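Local coordinates for protein 3-oxo-tetronate kinase (Haemophilus influenzae, PDB 1YZY) that catalyses the ATP-dependent phosphorylation of 3-oxo-tetronate to 3-oxo-tetronate 4-phosphate, at residues Gln28-Pro33 with Val45-Ser50; Leu365-Phe370 with Leu383-Glu388; Gly165-Ala170 with Glu181-Leu186; Val96-Leu101 with Gly190-Val195; Gln289-Val294 with Ala340-Tyr345. One frame throughout, in Å; residues are numbered along the deposited sequence.

Interaction 1. Residues Gln28-Pro33 with Val45-Ser50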
# COMPACT_ATOMS: atom_id res chain seq x y z
N GLN A 28 5.58 -6.65 -2.92
CA GLN A 28 4.19 -6.29 -3.20
C GLN A 28 3.88 -6.40 -4.69
O GLN A 28 4.34 -5.59 -5.49
CB GLN A 28 3.89 -4.87 -2.71
CG GLN A 28 2.45 -4.43 -2.98
CD GLN A 28 2.21 -2.97 -2.66
OE1 GLN A 28 2.99 -2.34 -1.94
NE2 GLN A 28 1.13 -2.41 -3.22
N MET A 29 3.08 -7.40 -5.05
CA MET A 29 2.68 -7.60 -6.44
C MET A 29 1.36 -6.86 -6.68
O MET A 29 0.46 -6.91 -5.85
CB MET A 29 2.51 -9.09 -6.72
CG MET A 29 3.78 -9.89 -6.54
SD MET A 29 5.18 -9.25 -7.51
CE MET A 29 5.43 -10.57 -8.69
N ASN A 30 1.28 -6.13 -7.79
CA ASN A 30 0.05 -5.41 -8.12
C ASN A 30 -0.75 -6.29 -9.08
O ASN A 30 -0.44 -6.36 -10.26
CB ASN A 30 0.38 -4.06 -8.75
CG ASN A 30 1.27 -3.19 -7.87
OD1 ASN A 30 1.06 -3.09 -6.66
ND2 ASN A 30 2.27 -2.55 -8.48
N GLY A 31 -1.76 -6.97 -8.54
CA GLY A 31 -2.57 -7.87 -9.34
C GLY A 31 -1.97 -9.26 -9.25
O GLY A 31 -0.82 -9.40 -8.84
N VAL A 32 -2.74 -10.30 -9.56
CA VAL A 32 -2.22 -11.67 -9.50
C VAL A 32 -1.19 -11.87 -10.63
O VAL A 32 -1.51 -11.69 -11.80
CB VAL A 32 -3.33 -12.73 -9.64
CG1 VAL A 32 -2.74 -14.14 -9.52
CG2 VAL A 32 -4.39 -12.52 -8.58
N PRO A 33 0.05 -12.23 -10.27
CA PRO A 33 1.15 -12.46 -11.22
C PRO A 33 0.96 -13.69 -12.11
O PRO A 33 0.38 -14.68 -11.68
CB PRO A 33 2.36 -12.63 -10.30
CG PRO A 33 1.97 -11.86 -9.07
CD PRO A 33 0.56 -12.27 -8.89
N VAL A 45 2.72 -9.52 -0.67
CA VAL A 45 1.41 -8.88 -0.63
C VAL A 45 0.85 -8.72 -2.06
O VAL A 45 1.52 -8.17 -2.92
CB VAL A 45 1.51 -7.46 -0.02
CG1 VAL A 45 0.13 -6.83 0.07
CG2 VAL A 45 2.17 -7.50 1.34
N ILE A 46 -0.35 -9.23 -2.31
CA ILE A 46 -0.96 -9.07 -3.63
C ILE A 46 -2.08 -8.04 -3.54
O ILE A 46 -3.03 -8.19 -2.78
CB ILE A 46 -1.51 -10.41 -4.21
CG1 ILE A 46 -0.35 -11.34 -4.54
CG2 ILE A 46 -2.33 -10.15 -5.49
CD1 ILE A 46 -0.78 -12.65 -5.14
N SER A 47 -1.91 -6.94 -4.27
CA SER A 47 -2.85 -5.83 -4.32
C SER A 47 -3.95 -6.07 -5.35
O SER A 47 -3.67 -6.33 -6.53
CB SER A 47 -2.08 -4.54 -4.64
OG SER A 47 -2.81 -3.66 -5.47
N LEU A 48 -5.20 -6.01 -4.90
CA LEU A 48 -6.36 -6.21 -5.77
C LEU A 48 -7.25 -4.97 -5.78
O LEU A 48 -6.90 -3.94 -5.20
CB LEU A 48 -7.18 -7.43 -5.32
CG LEU A 48 -6.54 -8.82 -5.25
CD1 LEU A 48 -7.46 -9.77 -4.49
CD2 LEU A 48 -6.24 -9.36 -6.64
N LYS A 49 -8.36 -5.06 -6.51
CA LYS A 49 -9.33 -3.97 -6.59
C LYS A 49 -10.67 -4.62 -6.21
O LYS A 49 -11.69 -4.41 -6.86
CB LYS A 49 -9.42 -3.43 -8.03
CG LYS A 49 -8.15 -2.79 -8.59
CD LYS A 49 -8.34 -2.43 -10.08
CE LYS A 49 -7.04 -2.02 -10.77
NZ LYS A 49 -6.58 -0.64 -10.42
N SER A 50 -10.64 -5.37 -5.11
CA SER A 50 -11.81 -6.11 -4.65
C SER A 50 -12.49 -5.58 -3.38
O SER A 50 -13.00 -6.40 -2.61
CB SER A 50 -11.38 -7.54 -4.37
OG SER A 50 -10.24 -7.56 -3.52
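Strands 28-30 and 45-47 run parallel, their axes within 4.6 Å at 22°, Met29 opposite Ile46 and bonding to Val45 and Ser47. Met29 N donates to Val45 O at 2.8 Å, and its O takes Ser47 N in an almost straight bond, N-H...O 175°. One step on, Gly31 N reaches Ser47 O at 2.8 Å, so the ladder runs past the last bridged pair. Gln28, Asn30, Val45 and Ser47 occupy one side of the sheet, where Ser47 CB lies 4.0 Å from Asn30 OD1 and Phe9 of helix 9-20 covers Gln28, Asn30 and Ser47. Met29 and Ile46 take the other side. Ile46 CG1 is anti to its carbonyl carbon (chi1 -68°), and CD1 beyond it meets Pro33 CD tip to tip at 4.0 Å. Ile46 CG2 packs against the Gly31 carbonyl, 3.8 Å from Gly31 O. Val32 CG2 crosses to Leu48 CD2 at 4.1 Å, and Trp68 of helix 55-71 packs on Pro33 and Ile46. Main-chain bonds thus fix the register, while the side chains add mainly apolar packing: the chemistry is that of a buried strand pair inside the sugar-binding domain, with a helix on each side.

Interaction 2. Residues Leu365-Phe370 with Leu383-Glu388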
# COMPACT_ATOMS: atom_id res chain seq x y z
N LEU A 365 7.68 1.36 -17.91
CA LEU A 365 8.82 0.48 -17.65
C LEU A 365 8.40 -0.99 -17.56
O LEU A 365 9.24 -1.89 -17.66
CB LEU A 365 9.57 0.94 -16.40
CG LEU A 365 10.00 2.42 -16.37
CD1 LEU A 365 10.85 2.69 -15.14
CD2 LEU A 365 10.76 2.79 -17.64
N GLY A 366 7.10 -1.22 -17.39
CA GLY A 366 6.55 -2.57 -17.35
C GLY A 366 6.68 -3.39 -16.08
O GLY A 366 6.60 -4.61 -16.13
N PHE A 367 6.84 -2.72 -14.93
CA PHE A 367 6.99 -3.42 -13.65
C PHE A 367 5.66 -3.88 -13.06
O PHE A 367 4.69 -3.12 -13.00
CB PHE A 367 7.74 -2.53 -12.68
CG PHE A 367 9.07 -2.06 -13.19
CD1 PHE A 367 9.89 -2.92 -13.92
CD2 PHE A 367 9.50 -0.76 -12.95
CE1 PHE A 367 11.13 -2.49 -14.40
CE2 PHE A 367 10.74 -0.32 -13.42
CZ PHE A 367 11.55 -1.19 -14.14
N THR A 368 5.63 -5.14 -12.62
CA THR A 368 4.43 -5.76 -12.07
C THR A 368 4.42 -5.91 -10.55
O THR A 368 3.41 -6.29 -9.96
CB THR A 368 4.24 -7.17 -12.67
OG1 THR A 368 5.38 -7.98 -12.34
CG2 THR A 368 4.11 -7.09 -14.19
N GLY A 369 5.57 -5.67 -9.94
CA GLY A 369 5.69 -5.79 -8.50
C GLY A 369 7.00 -5.19 -8.05
O GLY A 369 7.86 -4.88 -8.88
N PHE A 370 7.18 -5.06 -6.75
CA PHE A 370 8.39 -4.46 -6.21
C PHE A 370 8.78 -5.04 -4.87
O PHE A 370 7.96 -5.64 -4.17
CB PHE A 370 8.17 -2.96 -6.00
CG PHE A 370 7.68 -2.23 -7.22
CD1 PHE A 370 8.58 -1.71 -8.14
CD2 PHE A 370 6.31 -2.09 -7.45
CE1 PHE A 370 8.13 -1.04 -9.28
CE2 PHE A 370 5.84 -1.43 -8.59
CZ PHE A 370 6.75 -0.91 -9.50
N LEU A 383 11.83 1.37 -3.55
CA LEU A 383 11.37 0.16 -4.22
C LEU A 383 12.43 -0.39 -5.17
O LEU A 383 13.42 0.26 -5.47
CB LEU A 383 10.11 0.46 -5.03
CG LEU A 383 8.88 1.12 -4.40
CD1 LEU A 383 7.89 1.55 -5.50
CD2 LEU A 383 8.21 0.16 -3.43
N LYS A 384 12.25 -1.64 -5.58
CA LYS A 384 13.13 -2.25 -6.56
C LYS A 384 12.26 -3.24 -7.30
O LYS A 384 11.60 -4.06 -6.69
CB LYS A 384 14.32 -2.97 -5.96
CG LYS A 384 15.32 -3.36 -7.05
CD LYS A 384 16.44 -4.25 -6.58
CE LYS A 384 16.02 -5.72 -6.54
NZ LYS A 384 15.63 -6.23 -7.88
N ALA A 385 12.24 -3.11 -8.62
CA ALA A 385 11.45 -3.98 -9.47
C ALA A 385 11.85 -5.42 -9.26
O ALA A 385 12.98 -5.72 -8.89
CB ALA A 385 11.65 -3.58 -10.92
N VAL A 386 10.89 -6.33 -9.44
CA VAL A 386 11.18 -7.76 -9.31
C VAL A 386 11.84 -8.27 -10.61
O VAL A 386 12.64 -9.21 -10.58
CB VAL A 386 9.90 -8.58 -9.00
CG1 VAL A 386 9.36 -8.20 -7.64
CG2 VAL A 386 8.84 -8.36 -10.06
N GLU A 387 11.51 -7.61 -11.72
CA GLU A 387 12.02 -7.95 -13.06
C GLU A 387 13.50 -7.65 -13.31
O GLU A 387 14.16 -8.36 -14.06
CB GLU A 387 11.19 -7.25 -14.14
CG GLU A 387 9.73 -7.69 -14.20
CD GLU A 387 8.81 -6.88 -13.29
OE1 GLU A 387 9.28 -6.20 -12.36
OE2 GLU A 387 7.60 -6.93 -13.53
N GLU A 388 13.99 -6.55 -12.73
CA GLU A 388 15.38 -6.14 -12.90
C GLU A 388 15.83 -5.12 -11.86
O GLU A 388 15.00 -4.46 -11.24
CB GLU A 388 15.59 -5.57 -14.31
CG GLU A 388 14.62 -4.45 -14.71
CD GLU A 388 14.77 -4.04 -16.17
OE1 GLU A 388 15.90 -4.10 -16.71
OE2 GLU A 388 13.75 -3.65 -16.78
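Glu387 CG stands anti to its own carbonyl carbon (chi1 -64°), and the bend that follows (chi2 89°) carries the carboxylate back to Thr368. Thr368 OG1 lies between its backbone N and carbonyl carbon, on the same acceptor as its own N-H. Both donors therefore grip one oxygen. Thr368 N gives a 2.8 Å bond to the syn lone pair of Glu387 OE2, and Thr368 OG1 donates at 2.7 Å from above the carboxylate plane. Glu387 OE1 is buried by the contact without a polar partner in the model; its neighbour there is Phe367 CD1.

Next to this pair of bonds Ala385 CB rests over one face of the Phe367 ring, 3.6 Å from the centroid, and Leu365 CB covers the opposite face. Glu388 OE2 comes to the ring edge, near CE1 and in the ring plane, with its carboxylate turned 88° to the ring; the same oxygen forms a salt bridge with Lys343. The Phe370 ring carries Leu383 CD1 over one face, toward the rim, and Leu383 CD2 touches Phe370 CB at 4.0 Å. Only weak main-chain bonding crosses here: Val386 N to Gly369 O is long at 3.4 Å, and Phe370 CA-H points to Lys384 O. Phe370 and Ala385 form an antiparallel non-hydrogen-bonded pair, where the open end of the beta hairpin 369-375/380-385 of the nucleotide-binding domain splays into loops, bridged by a glutamate that accepts from a backbone N-H and a hydroxyl.

Interaction 3. Residues Gly165-Ala170 with Glu181-Leu186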
# COMPACT_ATOMS: atom_id res chain seq x y z
N GLY A 165 -18.21 -14.39 16.60
CA GLY A 165 -18.11 -14.28 18.05
C GLY A 165 -17.25 -13.12 18.51
O GLY A 165 -16.89 -12.26 17.71
N LEU A 166 -16.95 -13.07 19.81
CA LEU A 166 -16.11 -12.00 20.38
C LEU A 166 -15.26 -12.51 21.55
O LEU A 166 -15.65 -13.34 22.39
CB LEU A 166 -16.97 -10.84 20.88
CG LEU A 166 -16.23 -9.73 21.64
CD1 LEU A 166 -15.43 -8.89 20.68
CD2 LEU A 166 -17.20 -8.85 22.39
N VAL A 167 -14.03 -12.01 21.55
CA VAL A 167 -12.97 -12.18 22.54
C VAL A 167 -12.88 -10.84 23.22
O VAL A 167 -12.13 -10.01 22.70
CB VAL A 167 -11.59 -12.61 21.99
CG1 VAL A 167 -10.61 -12.86 23.17
CG2 VAL A 167 -11.72 -13.89 21.13
N ALA A 168 -13.61 -10.58 24.30
CA ALA A 168 -13.56 -9.27 24.90
C ALA A 168 -12.25 -8.81 25.52
O ALA A 168 -11.37 -9.62 25.83
CB ALA A 168 -14.68 -9.21 25.93
N TYR A 169 -12.13 -7.49 25.66
CA TYR A 169 -10.97 -6.83 26.24
C TYR A 169 -10.49 -7.53 27.51
O TYR A 169 -9.32 -7.89 27.63
CB TYR A 169 -11.35 -5.37 26.55
CG TYR A 169 -10.38 -4.62 27.43
CD1 TYR A 169 -9.20 -4.09 26.90
CD2 TYR A 169 -10.63 -4.45 28.79
CE1 TYR A 169 -8.29 -3.39 27.71
CE2 TYR A 169 -9.73 -3.76 29.61
CZ TYR A 169 -8.57 -3.23 29.06
OH TYR A 169 -7.69 -2.53 29.85
N ALA A 170 -11.42 -7.70 28.45
CA ALA A 170 -11.14 -8.33 29.73
C ALA A 170 -10.37 -9.64 29.59
O ALA A 170 -9.59 -10.00 30.48
CB ALA A 170 -12.44 -8.56 30.48
N GLU A 181 -7.92 -20.01 24.62
CA GLU A 181 -8.93 -20.74 25.37
C GLU A 181 -10.29 -20.16 24.96
O GLU A 181 -11.27 -20.89 24.87
CB GLU A 181 -8.70 -20.60 26.88
CG GLU A 181 -7.43 -21.29 27.38
CD GLU A 181 -7.22 -21.18 28.90
OE1 GLU A 181 -7.94 -20.42 29.60
OE2 GLU A 181 -6.30 -21.87 29.41
N CYS A 182 -10.34 -18.85 24.74
CA CYS A 182 -11.58 -18.22 24.29
C CYS A 182 -11.85 -18.63 22.84
O CYS A 182 -13.01 -18.72 22.43
CB CYS A 182 -11.48 -16.69 24.39
SG CYS A 182 -11.46 -15.99 26.07
N PHE A 183 -10.79 -18.80 22.04
CA PHE A 183 -10.92 -19.22 20.65
C PHE A 183 -11.53 -20.62 20.63
O PHE A 183 -12.39 -20.93 19.80
CB PHE A 183 -9.55 -19.30 19.95
CG PHE A 183 -8.98 -17.98 19.52
CD1 PHE A 183 -9.76 -16.84 19.44
CD2 PHE A 183 -7.63 -17.88 19.19
CE1 PHE A 183 -9.22 -15.62 19.03
CE2 PHE A 183 -7.07 -16.66 18.79
CZ PHE A 183 -7.87 -15.53 18.71
N ALA A 184 -11.03 -21.48 21.52
CA ALA A 184 -11.51 -22.85 21.62
C ALA A 184 -12.98 -22.88 22.06
O ALA A 184 -13.74 -23.78 21.68
CB ALA A 184 -10.65 -23.63 22.60
N GLU A 185 -13.35 -21.91 22.88
CA GLU A 185 -14.70 -21.77 23.40
C GLU A 185 -15.65 -21.27 22.31
O GLU A 185 -16.75 -21.80 22.17
CB GLU A 185 -14.66 -20.81 24.60
CG GLU A 185 -15.96 -20.11 24.94
CD GLU A 185 -15.70 -18.80 25.69
OE1 GLU A 185 -15.55 -17.75 25.01
OE2 GLU A 185 -15.63 -18.83 26.94
N LEU A 186 -15.24 -20.25 21.56
CA LEU A 186 -16.06 -19.70 20.48
C LEU A 186 -16.31 -20.75 19.40
O LEU A 186 -17.40 -20.81 18.83
CB LEU A 186 -15.40 -18.46 19.87
CG LEU A 186 -15.30 -17.19 20.71
CD1 LEU A 186 -14.54 -16.12 19.94
CD2 LEU A 186 -16.68 -16.69 21.10
O HOH W 1 -14.51 -15.14 24.14
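Gly165, in strand 164-167 at the outside of a three-stranded parallel sheet, meets Leu186 CD2 through its CA at 4.1 Å. The contact lies inside a beta-alpha-beta crossover of the sugar-binding domain: strand 164-167 leads through helix 176-188 to its parallel neighbour, strand 193-196. Helix segment 181-186 runs nearly antiparallel to strand segment 165-167, at 166°. A CB on Gly165 would collide with Leu186 CD2, so the bare glycine lets that methyl settle against the strand. At Leu166 the side chain turns away from the helix and the backbone does the touching, its O lying 3.7 Å from Leu186 CD2.

Val167 does most of the packing. CG1, anti to the backbone N (chi1 -176°), touches Cys182 CB at 4.1 Å. CG2 points between two residues: it approaches Phe183 CE1 at 3.7 Å, the two side chains crossing at about a right angle, and Leu186 CD1 at 3.8 Å. Leu207 and Ala210 of helix 202-210 also touch the Phe183 ring, which thereby links the two helices. Polar linkage between strand and helix comes through one water, which donates to Leu166 O at 2.8 Å and to Glu185 OE1 at 2.9 Å.

Interaction 4. Residues Val96-Leu101 with Gly190-Val195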
# COMPACT_ATOMS: atom_id res chain seq x y z
N VAL A 96 -15.39 -13.41 0.81
CA VAL A 96 -13.99 -13.73 0.56
C VAL A 96 -13.39 -14.56 1.68
O VAL A 96 -12.64 -15.49 1.43
CB VAL A 96 -13.14 -12.46 0.32
CG1 VAL A 96 -11.69 -12.81 0.15
CG2 VAL A 96 -13.62 -11.74 -0.93
N THR A 97 -13.71 -14.20 2.92
CA THR A 97 -13.20 -14.94 4.08
C THR A 97 -13.69 -16.38 4.00
O THR A 97 -12.93 -17.33 4.19
CB THR A 97 -13.66 -14.29 5.42
OG1 THR A 97 -13.13 -12.97 5.53
CG2 THR A 97 -13.17 -15.09 6.62
N ASP A 98 -14.97 -16.54 3.68
CA ASP A 98 -15.57 -17.87 3.57
C ASP A 98 -14.96 -18.69 2.45
O ASP A 98 -14.72 -19.89 2.62
CB ASP A 98 -17.07 -17.75 3.38
CG ASP A 98 -17.75 -17.43 4.69
OD1 ASP A 98 -17.26 -17.90 5.74
OD2 ASP A 98 -18.77 -16.70 4.66
N ALA A 99 -14.75 -18.06 1.30
CA ALA A 99 -14.15 -18.74 0.16
C ALA A 99 -12.74 -19.20 0.52
O ALA A 99 -12.35 -20.32 0.20
CB ALA A 99 -14.12 -17.80 -1.04
N LEU A 100 -12.00 -18.32 1.20
CA LEU A 100 -10.64 -18.63 1.63
C LEU A 100 -10.62 -19.76 2.64
O LEU A 100 -9.77 -20.65 2.57
CB LEU A 100 -9.97 -17.38 2.21
CG LEU A 100 -9.74 -16.22 1.23
CD1 LEU A 100 -9.06 -15.04 1.93
CD2 LEU A 100 -8.90 -16.70 0.06
N LEU A 101 -11.54 -19.69 3.60
CA LEU A 101 -11.65 -20.73 4.63
C LEU A 101 -11.95 -22.07 3.99
O LEU A 101 -11.35 -23.08 4.34
CB LEU A 101 -12.75 -20.37 5.64
CG LEU A 101 -12.36 -19.39 6.75
CD1 LEU A 101 -13.59 -18.97 7.52
CD2 LEU A 101 -11.32 -20.03 7.68
N GLY A 190 -19.92 -22.90 17.93
CA GLY A 190 -20.29 -22.85 16.52
C GLY A 190 -19.95 -21.58 15.76
O GLY A 190 -20.57 -21.28 14.74
N TYR A 191 -19.00 -20.81 16.28
CA TYR A 191 -18.58 -19.58 15.62
C TYR A 191 -17.51 -19.89 14.59
O TYR A 191 -16.62 -20.71 14.83
CB TYR A 191 -18.05 -18.58 16.65
CG TYR A 191 -19.11 -17.98 17.54
CD1 TYR A 191 -20.04 -17.08 17.03
CD2 TYR A 191 -19.18 -18.31 18.89
CE1 TYR A 191 -21.02 -16.51 17.84
CE2 TYR A 191 -20.15 -17.74 19.72
CZ TYR A 191 -21.06 -16.85 19.19
OH TYR A 191 -22.04 -16.31 19.98
N ARG A 192 -17.62 -19.24 13.43
CA ARG A 192 -16.67 -19.44 12.33
C ARG A 192 -15.61 -18.33 12.32
O ARG A 192 -14.52 -18.50 11.75
CB ARG A 192 -17.44 -19.48 10.99
CG ARG A 192 -16.63 -19.97 9.79
CD ARG A 192 -17.51 -20.06 8.55
NE ARG A 192 -16.80 -20.46 7.33
CZ ARG A 192 -16.30 -21.67 7.11
NH1 ARG A 192 -15.69 -21.93 5.96
NH2 ARG A 192 -16.37 -22.62 8.03
N TYR A 193 -15.95 -17.18 12.91
CA TYR A 193 -15.03 -16.04 13.00
C TYR A 193 -15.13 -15.44 14.40
O TYR A 193 -16.16 -15.55 15.08
CB TYR A 193 -15.38 -14.94 11.99
CG TYR A 193 -16.23 -15.39 10.83
CD1 TYR A 193 -17.61 -15.18 10.84
CD2 TYR A 193 -15.66 -16.06 9.74
CE1 TYR A 193 -18.40 -15.63 9.79
CE2 TYR A 193 -16.44 -16.51 8.69
CZ TYR A 193 -17.81 -16.29 8.73
OH TYR A 193 -18.59 -16.75 7.70
N ALA A 194 -14.08 -14.71 14.78
CA ALA A 194 -14.02 -14.08 16.09
C ALA A 194 -13.43 -12.69 16.05
O ALA A 194 -12.28 -12.52 15.67
CB ALA A 194 -13.21 -14.94 17.04
N VAL A 195 -14.23 -11.70 16.44
CA VAL A 195 -13.79 -10.31 16.54
C VAL A 195 -12.98 -10.27 17.85
O VAL A 195 -13.27 -11.02 18.79
CB VAL A 195 -15.00 -9.34 16.64
CG1 VAL A 195 -14.53 -7.90 16.91
CG2 VAL A 195 -15.82 -9.38 15.37
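Asp98 OD1 is gripped by Tyr193 OH at 2.6 Å and by Arg192 NE at 3.0 Å, the latter bond being part of a salt bridge. These bonds tie helix 93-104 to strand 193-196, the middle strand of a small parallel sheet in the sugar-binding domain, and to the residue before it. The hydroxyl donates to the syn lone pair of OD1. The NE proton arrives on the anti side, 33° out of the carboxylate plane, although OD1 lies almost exactly in the guanidinium plane. Asp98 OD2 is bonded by Lys161 N, and the phenol oxygen also bonds with Gly162 N; the guanidinium and the donors to the carboxylate probably help keep the buried aspartate ionised.

Arg192 CG is anti to the backbone N (chi1 -167°), and the chain runs extended as far as NE. Its NH1 makes a second salt bridge, to Asp102, so two acids a helical turn apart hold the arginine. Leu101 CD1 lies over one face of the guanidinium, 3.5 Å from Arg192 NE, and Leu101 CB comes 3.3 Å from Arg192 NH1. The Tyr193 ring has Arg192 CB above its centre on one face. Asp98 OD1 and Leu101 CD1 both lie at its edge, the methyl 3.9 Å from Tyr193 CE2, and Thr97 CG2 approaches obliquely, 4.1 Å from Tyr193 CD2.

Interaction 5. Residues Gln289-Val294 with Ala340-Tyr345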
# COMPACT_ATOMS: atom_id res chain seq x y z
N GLN A 289 15.17 16.10 -26.82
CA GLN A 289 15.89 17.20 -26.19
C GLN A 289 16.05 16.94 -24.69
O GLN A 289 17.14 17.08 -24.14
CB GLN A 289 15.16 18.52 -26.42
CG GLN A 289 15.96 19.74 -25.99
CD GLN A 289 15.10 20.96 -25.74
OE1 GLN A 289 14.02 21.10 -26.31
NE2 GLN A 289 15.58 21.86 -24.89
N LEU A 290 14.94 16.58 -24.04
CA LEU A 290 14.93 16.29 -22.61
C LEU A 290 15.85 15.12 -22.27
O LEU A 290 16.49 15.12 -21.21
CB LEU A 290 13.51 15.94 -22.14
CG LEU A 290 12.40 16.98 -22.21
CD1 LEU A 290 11.09 16.32 -21.91
CD2 LEU A 290 12.67 18.10 -21.24
N TYR A 291 15.85 14.10 -23.12
CA TYR A 291 16.69 12.92 -22.92
C TYR A 291 18.16 13.29 -22.90
O TYR A 291 18.92 12.86 -22.02
CB TYR A 291 16.43 11.89 -24.02
CG TYR A 291 17.44 10.76 -24.08
CD1 TYR A 291 17.38 9.69 -23.19
CD2 TYR A 291 18.45 10.75 -25.04
CE1 TYR A 291 18.29 8.64 -23.26
CE2 TYR A 291 19.37 9.71 -25.12
CZ TYR A 291 19.28 8.66 -24.22
OH TYR A 291 20.16 7.61 -24.32
N GLN A 292 18.57 14.05 -23.91
CA GLN A 292 19.95 14.48 -24.04
C GLN A 292 20.35 15.34 -22.85
O GLN A 292 21.43 15.15 -22.29
CB GLN A 292 20.17 15.25 -25.36
CG GLN A 292 19.93 14.42 -26.62
CD GLN A 292 20.87 13.22 -26.77
OE1 GLN A 292 22.01 13.23 -26.29
NE2 GLN A 292 20.40 12.18 -27.45
N TRP A 293 19.47 16.26 -22.46
CA TRP A 293 19.72 17.14 -21.32
C TRP A 293 19.92 16.32 -20.02
O TRP A 293 20.86 16.56 -19.27
CB TRP A 293 18.57 18.14 -21.16
CG TRP A 293 18.72 19.09 -19.99
CD1 TRP A 293 19.26 20.34 -20.01
CD2 TRP A 293 18.33 18.86 -18.63
NE1 TRP A 293 19.24 20.90 -18.76
CE2 TRP A 293 18.67 20.01 -17.89
CE3 TRP A 293 17.72 17.78 -17.97
CZ2 TRP A 293 18.43 20.12 -16.52
CZ3 TRP A 293 17.48 17.89 -16.60
CH2 TRP A 293 17.84 19.05 -15.89
N VAL A 294 19.04 15.37 -19.76
CA VAL A 294 19.15 14.54 -18.55
C VAL A 294 20.49 13.81 -18.46
O VAL A 294 21.19 13.92 -17.45
CB VAL A 294 18.02 13.47 -18.48
CG1 VAL A 294 18.29 12.48 -17.35
CG2 VAL A 294 16.67 14.14 -18.27
N ALA A 340 11.41 5.65 -20.41
CA ALA A 340 11.74 4.44 -21.17
C ALA A 340 13.10 4.59 -21.85
O ALA A 340 13.87 3.62 -21.92
CB ALA A 340 10.67 4.15 -22.19
N LYS A 341 13.39 5.78 -22.36
CA LYS A 341 14.66 6.05 -23.03
C LYS A 341 15.80 6.07 -22.02
O LYS A 341 16.88 5.55 -22.30
CB LYS A 341 14.61 7.38 -23.79
CG LYS A 341 13.61 7.39 -24.95
CD LYS A 341 13.69 8.67 -25.78
CE LYS A 341 14.52 8.49 -27.05
NZ LYS A 341 15.96 8.18 -26.80
N LEU A 342 15.56 6.67 -20.86
CA LEU A 342 16.57 6.75 -19.81
C LEU A 342 16.92 5.37 -19.27
O LEU A 342 18.08 5.12 -18.94
CB LEU A 342 16.10 7.66 -18.67
CG LEU A 342 15.86 9.13 -19.01
CD1 LEU A 342 15.22 9.83 -17.83
CD2 LEU A 342 17.17 9.81 -19.39
N LYS A 343 15.93 4.49 -19.16
CA LYS A 343 16.19 3.15 -18.65
C LYS A 343 17.05 2.37 -19.64
O LYS A 343 17.93 1.60 -19.24
CB LYS A 343 14.90 2.38 -18.37
CG LYS A 343 15.12 1.13 -17.50
CD LYS A 343 13.91 0.22 -17.47
CE LYS A 343 13.82 -0.64 -18.72
NZ LYS A 343 12.60 -1.48 -18.76
N GLN A 344 16.75 2.52 -20.93
CA GLN A 344 17.51 1.85 -21.98
C GLN A 344 18.95 2.37 -21.97
O GLN A 344 19.90 1.62 -22.22
CB GLN A 344 16.86 2.07 -23.35
CG GLN A 344 17.68 1.57 -24.55
CD GLN A 344 18.02 0.08 -24.50
OE1 GLN A 344 19.12 -0.34 -24.89
NE2 GLN A 344 17.08 -0.73 -24.03
N TYR A 345 19.11 3.66 -21.69
CA TYR A 345 20.43 4.28 -21.63
C TYR A 345 21.24 3.76 -20.44
O TYR A 345 22.46 3.60 -20.53
CB TYR A 345 20.29 5.80 -21.57
CG TYR A 345 21.59 6.52 -21.32
CD1 TYR A 345 22.54 6.66 -22.33
CD2 TYR A 345 21.88 7.04 -20.06
CE1 TYR A 345 23.76 7.30 -22.08
CE2 TYR A 345 23.10 7.67 -19.80
CZ TYR A 345 24.03 7.80 -20.82
OH TYR A 345 25.24 8.41 -20.55
O HOH W 2 18.25 5.14 -24.92
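The Tyr291 ring carries the ammonium of Lys341 over the centre of one face, NZ standing 3.9 Å from the centroid and 6° off the ring normal: a cation-pi contact. Gln292 NE2, from the same helix, lies at the ring edge in plane, and Tyr345 CB, from the other helix, at the edge near the plane. The edge of Tyr291 is turned toward the face of Tyr345 in an offset edge-to-face pair, planes at 89° and centroids 6.0 Å apart, with Tyr291 OH 3.2 Å from Tyr345 CD1.

Tyr291 CG is anti to the backbone N (chi1 168°), which starts the ring off toward helix 324-345. The lysine chain bends at chi3 and chi4, and those turns fold NZ back above the ring; Glu288 offers the same nitrogen a weak, long ion pair. A water links the tyrosine hydroxyl, at 3.2 Å from OH, to the backbone oxygen of Lys341, to which it donates.

Deeper in, Leu342 CD2 fits between Tyr291 CD1 and Val294 CG1, the latter at 3.5 Å. The two segment axes approach to 10.3 Å. Val294 and Leu342 are buried, while Tyr291 and Lys341 are partly exposed. Helix 286-295 thus packs along the last turns of helix 324-345 in the nucleotide-binding domain. Strand 272-274 lies against Leu290 through Phe273, and Pro304, just before strand 305-307, touches Val294.

Overall arrangement
Along the chain, interaction 1 comes first; interaction 3 is nested within the loop that interaction 4 closes, and interactions 5 and 2 belong to the C-terminal domain. Interactions 3 and 4, centres 15 Å apart, share the small parallel sheet through neighbouring strands 164-167 and 193-196. On the nucleotide-binding side, the centres of interactions 2 and 5 are about 19 Å apart, joined by the Glu388-Lys343 salt bridge. Interactions 1 and 2 meet between the domains: strand 26-30 lies beside strand 369-375, with probable backbone bonds from Gln28 to Phe370 and from Asn30 to Thr368. Strand pairing therefore couples the sugar-binding and nucleotide-binding domains, while interactions 3 and 5 lie about 60 Å apart, centre to centre.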